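Local coordinates for succinoglycan biosynthesis protein (Bacillus cereus ATCC 14579, PDB 3B55) that is of uncertain biochemical function but binds calcium and belongs to the erythromycin esterase-like family, at residues A[75-80]-A[301-306]; A[51-56]-A[91-96]; A[81-86]-A[305-310]. The protein carries 1 engineered substitution. All blocks are in the same frame, centred on the assembly; numbering follows the deposited sequence.

Contact 1 of 3, residues A[75-80]-A[301-306]; sequences ASIVGL and TIVWGH
I77 and V303 meet on one face of two adjacent parallel strands, the CD1 tip of I77 lying 3.6 Å from V303 CG2. I77 CG1 stands anti to the backbone N (chi1 171°) and its chain runs on extended, which carries CD1 along the sheet past its own strand partner, T301, to V303. G79, paired with V303, adds no side chain to this face; helix 278-298 packs on T301 and V303. On the other face, L80 CD2 lies between I302 and W304, 4.3 Å from I302 CG2 and 4.4 Å from W304 CE3, approaching the indole obliquely; helix 88-104 closes over them. Between the two faces runs the ladder. S76 O takes T301 N at 2.9 Å, V78 gives its N to T301 O and its O to V303 N, and L80 N reaches V303 O at 2.7 Å, a nearly straight bond (174°). The next bond, G305 N to L80 O, is weak at 3.3 Å. That carbonyl also accepts from K94 NZ, whose ammonium packs on W304 as a cation-pi pair. The pairing changes from an apolar core to a buried polar strand end, where carbonyl and indole, with the E82 carboxylate, would stabilise the lysine charge.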
loop_
_atom_site.group_PDB
_atom_site.type_symbol
_atom_site.label_atom_id
_atom_site.label_comp_id
_atom_site.label_asym_id
_atom_site.label_seq_id
_atom_site.Cartn_x
_atom_site.Cartn_y
_atom_site.Cartn_z
ATOM N N ALA A 75 0.514 -18.331 -0.778
ATOM C CA ALA A 75 0.696 -17.136 0.047
ATOM C C ALA A 75 -0.658 -16.545 0.426
ATOM O O ALA A 75 -1.589 -16.533 -0.383
ATOM C CB ALA A 75 1.514 -16.096 -0.700
ATOM N N SER A 76 -0.754 -16.041 1.652
ATOM C CA SER A 76 -1.990 -15.449 2.168
ATOM C C SER A 76 -2.072 -13.952 1.900
ATOM O O SER A 76 -3.154 -13.361 1.893
ATOM C CB SER A 76 -2.070 -15.647 3.680
ATOM O OG SER A 76 -1.774 -16.986 4.009
ATOM N N ILE A 77 -0.919 -13.336 1.694
ATOM C CA ILE A 77 -0.874 -11.905 1.485
ATOM C C ILE A 77 0.265 -11.575 0.540
ATOM O O ILE A 77 1.406 -11.988 0.743
ATOM C CB ILE A 77 -0.736 -11.204 2.855
ATOM C CG1 ILE A 77 -0.471 -9.711 2.683
ATOM C CG2 ILE A 77 0.338 -11.900 3.682
ATOM C CD1 ILE A 77 -0.565 -8.949 3.995
ATOM N N VAL A 78 -0.076 -10.850 -0.520
ATOM C CA VAL A 78 0.866 -10.473 -1.563
ATOM C C VAL A 78 1.041 -8.965 -1.673
ATOM O O VAL A 78 0.078 -8.235 -1.921
ATOM C CB VAL A 78 0.386 -11.021 -2.937
ATOM C CG1 VAL A 78 1.245 -10.466 -4.072
ATOM C CG2 VAL A 78 0.428 -12.540 -2.923
ATOM N N GLY A 79 2.279 -8.512 -1.486
ATOM C CA GLY A 79 2.578 -7.097 -1.588
ATOM C C GLY A 79 2.755 -6.773 -3.063
ATOM O O GLY A 79 3.475 -7.482 -3.769
ATOM N N LEU A 80 2.102 -5.716 -3.539
ATOM C CA LEU A 80 2.199 -5.329 -4.943
ATOM C C LEU A 80 2.648 -3.876 -4.987
ATOM O O LEU A 80 1.834 -2.956 -4.888
ATOM C CB LEU A 80 0.832 -5.520 -5.621
ATOM C CG LEU A 80 0.690 -5.415 -7.144
ATOM C CD1 LEU A 80 1.699 -6.337 -7.830
ATOM C CD2 LEU A 80 -0.753 -5.800 -7.546
ATOM N N THR A 301 -5.242 -11.431 1.152
ATOM C CA THR A 301 -5.160 -10.004 0.880
ATOM C C THR A 301 -4.045 -9.556 -0.059
ATOM O O THR A 301 -2.993 -10.203 -0.161
ATOM C CB THR A 301 -5.001 -9.250 2.223
ATOM O OG1 THR A 301 -6.137 -9.527 3.050
ATOM C CG2 THR A 301 -4.897 -7.739 2.010
ATOM N N ILE A 302 -4.298 -8.435 -0.735
ATOM C CA ILE A 302 -3.347 -7.822 -1.663
ATOM C C ILE A 302 -2.968 -6.442 -1.129
ATOM O O ILE A 302 -3.816 -5.564 -1.037
ATOM C CB ILE A 302 -3.959 -7.612 -3.064
ATOM C CG1 ILE A 302 -4.390 -8.952 -3.658
ATOM C CG2 ILE A 302 -2.949 -6.943 -3.973
ATOM C CD1 ILE A 302 -5.008 -8.833 -5.028
ATOM N N VAL A 303 -1.701 -6.247 -0.787
ATOM C CA VAL A 303 -1.264 -4.955 -0.271
ATOM C C VAL A 303 -0.704 -4.124 -1.421
ATOM O O VAL A 303 0.400 -4.357 -1.898
ATOM C CB VAL A 303 -0.194 -5.125 0.820
ATOM C CG1 VAL A 303 0.206 -3.761 1.369
ATOM C CG2 VAL A 303 -0.737 -6.012 1.927
ATOM N N TRP A 304 -1.499 -3.156 -1.853
ATOM C CA TRP A 304 -1.160 -2.265 -2.944
ATOM C C TRP A 304 -0.589 -0.959 -2.397
ATOM O O TRP A 304 -1.293 -0.192 -1.726
ATOM C CB TRP A 304 -2.434 -2.016 -3.758
ATOM C CG TRP A 304 -2.376 -0.942 -4.790
ATOM C CD1 TRP A 304 -2.067 0.377 -4.597
ATOM C CD2 TRP A 304 -2.748 -1.068 -6.167
ATOM N NE1 TRP A 304 -2.236 1.077 -5.764
ATOM C CE2 TRP A 304 -2.654 0.216 -6.744
ATOM C CE3 TRP A 304 -3.158 -2.141 -6.966
ATOM C CZ2 TRP A 304 -2.955 0.459 -8.091
ATOM C CZ3 TRP A 304 -3.460 -1.898 -8.310
ATOM C CH2 TRP A 304 -3.357 -0.609 -8.855
ATOM N N GLY A 305 0.686 -0.717 -2.697
ATOM C CA GLY A 305 1.352 0.494 -2.247
ATOM C C GLY A 305 2.682 0.729 -2.954
ATOM O O GLY A 305 2.999 0.065 -3.938
ATOM N N HIS A 306 3.461 1.679 -2.454
ATOM C CA HIS A 306 4.759 2.017 -3.040
ATOM C C HIS A 306 5.775 0.888 -2.805
ATOM O O HIS A 306 5.685 0.157 -1.808
ATOM C CB HIS A 306 5.255 3.332 -2.413
ATOM C CG HIS A 306 6.455 3.922 -3.085
ATOM N ND1 HIS A 306 7.717 3.379 -2.967
ATOM C CD2 HIS A 306 6.588 5.017 -3.870
ATOM C CE1 HIS A 306 8.575 4.115 -3.650
ATOM N NE2 HIS A 306 7.916 5.115 -4.209
#

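Contact 2 of 3, residues A[51-56]-A[91-96]; sequences KPLKTT and FTMKHR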
loop_
_atom_site.group_PDB
_atom_site.type_symbol
_atom_site.label_atom_id
_atom_site.label_comp_id
_atom_site.label_asym_id
_atom_site.label_seq_id
_atom_site.Cartn_x
_atom_site.Cartn_y
_atom_site.Cartn_z
ATOM N N LYS A 51 9.366 -13.717 -18.059
ATOM C CA LYS A 51 8.055 -14.144 -18.536
ATOM C C LYS A 51 7.495 -12.900 -19.218
ATOM O O LYS A 51 7.207 -11.901 -18.558
ATOM C CB LYS A 51 7.158 -14.550 -17.362
ATOM C CG LYS A 51 7.711 -15.710 -16.523
ATOM C CD LYS A 51 7.805 -16.995 -17.333
ATOM C CE LYS A 51 8.324 -18.161 -16.491
ATOM N NZ LYS A 51 9.715 -17.953 -15.985
ATOM N N PRO A 52 7.337 -12.939 -20.552
ATOM C CA PRO A 52 6.817 -11.787 -21.296
ATOM C C PRO A 52 5.385 -11.369 -21.003
ATOM O O PRO A 52 4.485 -12.200 -20.898
ATOM C CB PRO A 52 6.995 -12.210 -22.748
ATOM C CG PRO A 52 6.754 -13.671 -22.689
ATOM C CD PRO A 52 7.559 -14.078 -21.462
ATOM N N LEU A 53 5.199 -10.062 -20.874
ATOM C CA LEU A 53 3.896 -9.465 -20.631
ATOM C C LEU A 53 3.514 -8.840 -21.962
ATOM O O LEU A 53 4.225 -7.984 -22.491
ATOM C CB LEU A 53 3.991 -8.397 -19.542
ATOM C CG LEU A 53 3.426 -8.706 -18.154
ATOM C CD1 LEU A 53 3.161 -10.190 -17.987
ATOM C CD2 LEU A 53 4.400 -8.189 -17.108
ATOM N N LYS A 54 2.392 -9.287 -22.508
ATOM C CA LYS A 54 1.920 -8.816 -23.802
ATOM C C LYS A 54 1.487 -7.349 -23.833
ATOM O O LYS A 54 1.749 -6.642 -24.806
ATOM C CB LYS A 54 0.777 -9.732 -24.267
ATOM C CG LYS A 54 0.552 -9.782 -25.767
ATOM C CD LYS A 54 -0.049 -11.127 -26.184
ATOM C CE LYS A 54 0.932 -12.280 -25.938
ATOM N NZ LYS A 54 0.402 -13.600 -26.389
ATOM N N THR A 55 0.832 -6.885 -22.774
ATOM C CA THR A 55 0.362 -5.501 -22.719
ATOM C C THR A 55 0.300 -5.016 -21.276
ATOM O O THR A 55 0.650 -5.750 -20.352
ATOM C CB THR A 55 -1.072 -5.370 -23.261
ATOM O OG1 THR A 55 -1.984 -5.923 -22.305
ATOM C CG2 THR A 55 -1.231 -6.127 -24.575
ATOM N N THR A 56 -0.149 -3.772 -21.105
ATOM C CA THR A 56 -0.351 -3.167 -19.789
ATOM C C THR A 56 -1.828 -2.742 -19.736
ATOM O O THR A 56 -2.276 -2.111 -18.781
ATOM C CB THR A 56 0.559 -1.916 -19.547
ATOM O OG1 THR A 56 0.349 -0.946 -20.577
ATOM C CG2 THR A 56 2.019 -2.305 -19.529
ATOM N N PHE A 91 0.363 1.700 -12.889
ATOM C CA PHE A 91 -0.964 1.518 -12.313
ATOM C C PHE A 91 -1.757 0.446 -13.061
ATOM O O PHE A 91 -2.280 -0.478 -12.446
ATOM C CB PHE A 91 -1.777 2.816 -12.349
ATOM C CG PHE A 91 -1.377 3.833 -11.305
ATOM C CD1 PHE A 91 -0.970 3.428 -10.034
ATOM C CD2 PHE A 91 -1.454 5.195 -11.582
ATOM C CE1 PHE A 91 -0.642 4.365 -9.054
ATOM C CE2 PHE A 91 -1.129 6.143 -10.612
ATOM C CZ PHE A 91 -0.723 5.727 -9.343
ATOM N N THR A 92 -1.844 0.560 -14.386
ATOM C CA THR A 92 -2.617 -0.410 -15.151
ATOM C C THR A 92 -2.084 -1.834 -15.064
ATOM O O THR A 92 -2.864 -2.784 -15.063
ATOM C CB THR A 92 -2.731 -0.024 -16.645
ATOM O OG1 THR A 92 -1.428 0.012 -17.237
ATOM C CG2 THR A 92 -3.427 1.333 -16.800
HETATM N N MSE A 93 -0.763 -1.991 -14.994
HETATM C CA MSE A 93 -0.179 -3.323 -14.898
HETATM C C MSE A 93 -0.518 -3.929 -13.532
HETATM O O MSE A 93 -0.704 -5.142 -13.406
HETATM C CB MSE A 93 1.338 -3.263 -15.065
HETATM C CG MSE A 93 2.002 -4.618 -15.137
HETATM SE SE MSE A 93 1.344 -5.712 -16.615
HETATM C CE MSE A 93 2.383 -4.980 -18.043
ATOM N N LYS A 94 -0.595 -3.083 -12.509
ATOM C CA LYS A 94 -0.925 -3.561 -11.172
ATOM C C LYS A 94 -2.405 -3.929 -11.131
ATOM O O LYS A 94 -2.822 -4.821 -10.391
ATOM C CB LYS A 94 -0.611 -2.486 -10.132
ATOM C CG LYS A 94 0.857 -2.441 -9.735
ATOM C CD LYS A 94 1.092 -1.437 -8.618
ATOM C CE LYS A 94 0.259 -1.770 -7.384
ATOM N NZ LYS A 94 0.485 -0.758 -6.314
ATOM N N HIS A 95 -3.189 -3.228 -11.943
ATOM C CA HIS A 95 -4.618 -3.471 -12.043
ATOM C C HIS A 95 -4.806 -4.879 -12.623
ATOM O O HIS A 95 -5.598 -5.676 -12.116
ATOM C CB HIS A 95 -5.238 -2.397 -12.950
ATOM C CG HIS A 95 -6.716 -2.538 -13.166
ATOM N ND1 HIS A 95 -7.464 -1.558 -13.784
ATOM C CD2 HIS A 95 -7.571 -3.552 -12.899
ATOM C CE1 HIS A 95 -8.717 -1.965 -13.895
ATOM N NE2 HIS A 95 -8.808 -3.172 -13.366
ATOM N N ARG A 96 -4.058 -5.183 -13.677
ATOM C CA ARG A 96 -4.143 -6.489 -14.316
ATOM C C ARG A 96 -3.807 -7.629 -13.355
ATOM O O ARG A 96 -4.434 -8.689 -13.391
ATOM C CB ARG A 96 -3.194 -6.556 -15.507
ATOM C CG ARG A 96 -3.436 -5.518 -16.596
ATOM C CD ARG A 96 -2.664 -5.920 -17.837
ATOM N NE ARG A 96 -3.113 -7.234 -18.295
ATOM C CZ ARG A 96 -2.310 -8.187 -18.751
ATOM N NH1 ARG A 96 -0.998 -7.980 -18.817
ATOM N NH2 ARG A 96 -2.817 -9.354 -19.127
#
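M93, a selenomethionine of helix 88-104, reaches under the chain of 53-56 and touches L53, T55 and T56. Here the helix packs against the outermost strand of the mixed sheet, which pairs with strand 382-386, away from the calcium site. The CB of M93 leaves the helix roughly along the contact, and CG is anti to the backbone N (chi1 -173°). Bends at chi2 (59°) and chi3 (81°) then fold the chain toward 53-56, while V431 and I433 of the sheet touch the same side chain. SE is the first atom to arrive, 4.0 Å from L53 CG and 3.8 Å from T55 O. CE ends the chain, but its modelled separation from T56 CG2 is too short to be reliable.

The polar grip comes from T92, one residue earlier on the helix. Its OG1 donates to T56 O at 2.8 Å from a position tilted out of the carbonyl plane; E89 O, one turn back, is a second acceptor, so the single hydrogen is shared or alternates. One turn further along, R96 brings CD to 3.8 Å from T56 C and then bends at chi3, placing NH1 3.2 Å from T55 O. T55 OG1 sits over one guanidinium face, toward its rim. The main polar partner of R96 is D64, in a salt bridge through NH2; the other carboxylate oxygen of D64 accepts from K54 N. The chemistry is therefore split: the selenoether packs on L53, while a hydroxyl bond and a carboxylate bridged to both segments fix them together.

Contact 3 of 3, residues A[81-86]-A[305-310]; sequences GEATHG and GHNGHV. With CA (calcium ion), chain B.
H85 and H306 form a T-shaped pair, the edge of H306 directed at the face of H85, with centroids 5.2 Å apart and planes at 83°. H306 CD2 hangs over the rim of the H85 face, and E82 O stands over the centre of the H306 ring. H85 NE2 binds the calcium ion at 2.4 Å, and E113 supplies a second ligand. At the other side of the H85 ring, ND1 donates a hydrogen bond to E82 OE2, modelled too short for its length to be trusted.

Backbone bonds carry the parallel pairing to the ends of the strands. E82 N donates to G305 O at 2.9 Å, and N307 N reaches E82 O at 3.1 Å from well above the carbonyl plane. H306 is the N-cap of the short, weakly bonded helix that follows: its ND1 accepts G308 N at 2.9 Å, in the ring plane and nearly straight (173°), while NE2 is tied to G407 O.

Packing on G81 is tight, N307 ND2 and V310 CG2 taking the side where a CB would stand. V310 CG2 comes to 3.5 Å from G81 CA, and the N307 amide lies against the backbone of 81-83, N307 OD1 3.3 Å from A83 CA. Both metal ligands have second-shell partners, E82 holding H85 and H306 N bonding E113, consistent with a preorganised metal site at the strand ends.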
loop_
_atom_site.group_PDB
_atom_site.type_symbol
_atom_site.label_atom_id
_atom_site.label_comp_id
_atom_site.label_asym_id
_atom_site.label_seq_id
_atom_site.Cartn_x
_atom_site.Cartn_y
_atom_site.Cartn_z
ATOM N N GLY A 81 3.953 -3.671 -5.148
ATOM C CA GLY A 81 4.470 -2.312 -5.154
ATOM C C GLY A 81 4.534 -1.574 -6.469
ATOM O O GLY A 81 4.565 -2.175 -7.538
ATOM N N GLU A 82 4.533 -0.247 -6.383
ATOM C CA GLU A 82 4.622 0.595 -7.574
ATOM C C GLU A 82 5.920 1.377 -7.490
ATOM O O GLU A 82 6.192 2.021 -6.482
ATOM C CB GLU A 82 3.405 1.533 -7.689
ATOM C CG GLU A 82 2.895 2.098 -6.374
ATOM C CD GLU A 82 1.451 2.583 -6.489
ATOM O OE1 GLU A 82 0.582 1.784 -6.916
ATOM O OE2 GLU A 82 1.174 3.755 -6.159
ATOM N N ALA A 83 6.735 1.290 -8.537
ATOM C CA ALA A 83 8.017 1.985 -8.551
ATOM C C ALA A 83 7.834 3.463 -8.252
ATOM O O ALA A 83 8.716 4.097 -7.691
ATOM C CB ALA A 83 8.712 1.796 -9.904
ATOM N N THR A 84 6.678 3.994 -8.623
ATOM C CA THR A 84 6.347 5.398 -8.409
ATOM C C THR A 84 4.836 5.580 -8.387
ATOM O O THR A 84 4.104 4.770 -8.957
ATOM C CB THR A 84 6.888 6.290 -9.537
ATOM O OG1 THR A 84 6.346 7.605 -9.395
ATOM C CG2 THR A 84 6.474 5.738 -10.912
ATOM N N HIS A 85 4.374 6.651 -7.747
ATOM C CA HIS A 85 2.943 6.930 -7.687
ATOM C C HIS A 85 2.456 7.762 -8.864
ATOM O O HIS A 85 1.290 8.151 -8.898
ATOM C CB HIS A 85 2.583 7.687 -6.417
ATOM C CG HIS A 85 2.691 6.866 -5.181
ATOM N ND1 HIS A 85 2.365 5.526 -5.151
ATOM C CD2 HIS A 85 3.024 7.199 -3.915
ATOM C CE1 HIS A 85 2.488 5.072 -3.920
ATOM N NE2 HIS A 85 2.885 6.068 -3.152
ATOM N N GLY A 86 3.325 8.037 -9.830
ATOM C CA GLY A 86 2.894 8.856 -10.950
ATOM C C GLY A 86 3.047 8.304 -12.357
ATOM O O GLY A 86 3.245 9.075 -13.292
ATOM N N GLY A 305 0.686 -0.717 -2.697
ATOM C CA GLY A 305 1.352 0.494 -2.247
ATOM C C GLY A 305 2.682 0.729 -2.954
ATOM O O GLY A 305 2.999 0.065 -3.938
ATOM N N HIS A 306 3.461 1.679 -2.454
ATOM C CA HIS A 306 4.759 2.017 -3.040
ATOM C C HIS A 306 5.775 0.888 -2.805
ATOM O O HIS A 306 5.685 0.157 -1.808
ATOM C CB HIS A 306 5.255 3.332 -2.413
ATOM C CG HIS A 306 6.455 3.922 -3.085
ATOM N ND1 HIS A 306 7.717 3.379 -2.967
ATOM C CD2 HIS A 306 6.588 5.017 -3.870
ATOM C CE1 HIS A 306 8.575 4.115 -3.650
ATOM N NE2 HIS A 306 7.916 5.115 -4.209
ATOM N N ASN A 307 6.724 0.729 -3.729
ATOM C CA ASN A 307 7.764 -0.302 -3.602
ATOM C C ASN A 307 8.414 -0.269 -2.222
ATOM O O ASN A 307 8.728 -1.312 -1.641
ATOM C CB ASN A 307 8.865 -0.102 -4.655
ATOM C CG ASN A 307 8.547 -0.774 -5.985
ATOM O OD1 ASN A 307 9.297 -0.640 -6.952
ATOM N ND2 ASN A 307 7.446 -1.510 -6.035
ATOM N N GLY A 308 8.611 0.937 -1.703
ATOM C CA GLY A 308 9.234 1.089 -0.402
ATOM C C GLY A 308 8.434 0.596 0.791
ATOM O O GLY A 308 9.008 0.349 1.856
ATOM N N HIS A 309 7.121 0.448 0.632
ATOM C CA HIS A 309 6.296 -0.013 1.738
ATOM C C HIS A 309 5.953 -1.504 1.696
ATOM O O HIS A 309 5.410 -2.039 2.665
ATOM C CB HIS A 309 5.010 0.823 1.828
ATOM C CG HIS A 309 5.246 2.259 2.188
ATOM N ND1 HIS A 309 5.882 2.642 3.350
ATOM C CD2 HIS A 309 4.919 3.407 1.544
ATOM C CE1 HIS A 309 5.935 3.961 3.407
ATOM N NE2 HIS A 309 5.357 4.450 2.324
ATOM N N VAL A 310 6.266 -2.173 0.587
ATOM C CA VAL A 310 6.000 -3.609 0.471
ATOM C C VAL A 310 7.270 -4.441 0.309
ATOM O O VAL A 310 7.212 -5.673 0.365
ATOM C CB VAL A 310 5.048 -3.956 -0.719
ATOM C CG1 VAL A 310 3.682 -3.322 -0.505
ATOM C CG2 VAL A 310 5.653 -3.494 -2.034
HETATM CA CA CA B . 3.356 6.559 -0.871
#

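In the fold
From the N terminus, the first segment is 51-56, on an edge strand of the mixed sheet. Contact 2 closes the shortest loop, returning to it from helix 88-104, and the first halves of contacts 1 and 3 lie inside that loop, along strand 77-82 and just past it. Their second halves come some 220 residues later, after a mostly helical excursion, so both cross contact 2. Contacts 1 and 3 follow one another along the same two central strands and end on a shared stretch, G305 and H306; contact 3 runs on into the loop and helix beyond. K94, on the helix of contact 2, reaches contact 1 and makes a salt bridge to E82 of contact 3.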